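PDB 6ZM9: Chains: A, which cleaves S-adenosyl methionine as a phage-encoded lyase, probably releasing the S-methyl-5'-thioadenosine that is bound here. Local coordinates for residues A38-K41 with R42-I45. Residues are numbered along the deposited sequence; the frame is centred on the assembly and turned at random.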
# COMPACT_ATOMS: atom_id res chain seq x y z
N ALA A 38 12.30 -18.18 -2.01
CA ALA A 38 13.13 -19.13 -2.74
C ALA A 38 13.78 -18.49 -3.96
O ALA A 38 14.96 -18.71 -4.23
CB ALA A 38 12.27 -20.33 -3.14
N ILE A 39 13.02 -17.70 -4.72
CA ILE A 39 13.56 -17.07 -5.91
C ILE A 39 14.65 -16.07 -5.53
O ILE A 39 15.73 -16.03 -6.14
CB ILE A 39 12.44 -16.38 -6.70
CG1 ILE A 39 11.49 -17.40 -7.32
CG2 ILE A 39 13.02 -15.49 -7.77
CD1 ILE A 39 10.15 -16.83 -7.73
N ARG A 40 14.38 -15.24 -4.52
CA ARG A 40 15.33 -14.20 -4.14
C ARG A 40 16.60 -14.80 -3.55
O ARG A 40 17.70 -14.28 -3.78
CB ARG A 40 14.65 -13.18 -3.22
CG ARG A 40 13.46 -12.50 -3.91
CD ARG A 40 12.96 -11.29 -3.18
NE ARG A 40 13.75 -10.12 -3.56
CZ ARG A 40 13.85 -9.02 -2.83
NH1 ARG A 40 13.22 -8.93 -1.67
NH2 ARG A 40 14.59 -8.00 -3.26
N LYS A 41 16.49 -15.90 -2.81
CA LYS A 41 17.70 -16.57 -2.34
C LYS A 41 18.57 -17.03 -3.50
O LYS A 41 19.80 -16.90 -3.46
CB LYS A 41 17.33 -17.73 -1.43
CG LYS A 41 16.86 -17.32 -0.04
CD LYS A 41 16.55 -18.56 0.79
CE LYS A 41 16.27 -18.27 2.25
NZ LYS A 41 15.73 -19.49 2.96
N ARG A 42 17.95 -17.56 -4.57
CA ARG A 42 18.73 -18.01 -5.72
C ARG A 42 19.35 -16.85 -6.48
O ARG A 42 20.34 -17.04 -7.20
CB ARG A 42 17.86 -18.86 -6.64
CG ARG A 42 17.56 -20.24 -6.07
CD ARG A 42 16.92 -21.16 -7.12
NE ARG A 42 15.64 -20.65 -7.60
CZ ARG A 42 14.45 -21.00 -7.12
NH1 ARG A 42 14.34 -21.88 -6.13
NH2 ARG A 42 13.35 -20.48 -7.65
N GLN A 43 18.82 -15.64 -6.31
CA GLN A 43 19.44 -14.45 -6.86
C GLN A 43 20.59 -13.95 -6.00
O GLN A 43 21.33 -13.05 -6.44
CB GLN A 43 18.39 -13.35 -6.97
CG GLN A 43 17.26 -13.65 -7.95
CD GLN A 43 16.28 -12.51 -8.02
OE1 GLN A 43 16.04 -11.82 -7.03
NE2 GLN A 43 15.71 -12.29 -9.18
N GLY A 44 20.74 -14.49 -4.79
CA GLY A 44 21.78 -14.06 -3.89
C GLY A 44 21.48 -12.77 -3.16
O GLY A 44 22.40 -12.21 -2.55
N ILE A 45 20.21 -12.29 -3.19
CA ILE A 45 19.77 -11.01 -2.64
C ILE A 45 19.04 -11.24 -1.33
O ILE A 45 18.48 -12.31 -1.09
CB ILE A 45 18.88 -10.31 -3.69
CG1 ILE A 45 18.61 -8.83 -3.39
CG2 ILE A 45 17.52 -10.96 -3.79
CD1 ILE A 45 17.98 -8.05 -4.56
O HOH W 1 14.50 -9.71 -6.34
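One face of the Arg42 guanidinium lies over the carbonyl of Ala38, with Ala38 O 3.7 Å above the plane and over its centre and the backbone N of Ile39 offset toward the rim. A bend at chi3 (-62°) folds the Arg42 chain back along its own helix, which brings NH2 to 3.6 Å from Ile39 CG1. The face contact is probably favourable, because the partly negative Ala38 O sits over a cation; the same oxygen also accepts the helical hydrogen bond from Arg42 N.

The Arg40 guanidinium has Gln43 OE1 at its edge, near its plane, whereas Ile45 CD1 approaches NH2 obliquely at 3.6 Å. The planes of this guanidinium and the Gln43 amide are turned 76° apart, and a water joins them: it accepts from Arg40 NE at 2.9 Å and donates to Gln43 OE1 at 2.7 Å. The other end of the amide is also held, because Gln43 NE2 is hydrogen-bonded to Lys90 O; together these bonds fix the amide's orientation.

The helix ends here in a Schellman motif. Gly44 takes a positive phi of 78°, Ile45 N returns to Arg40 O at 3.3 Å, and Gly44 N reaches Lys41 O at 2.9 Å from above the carbonyl plane. The turn sets Ile45 CG2 against Arg40, 3.7 Å from its CB.

The contact thus forms the C-terminal end of helix 29-43, just before strand 49-59; toward that strand, Arg40 NH1 makes weak hydrogen bonds to Pro47 O and Asp48 O, and the Arg40 side chain comes within about 6 Å of a bound 5'-deoxy-5'-methylthioadenosine. Ile39 and Ile45 pack on helix 84-101, through Leu94 and Lys90 respectively, and Lys41 separately touches Leu66 of a second subunit.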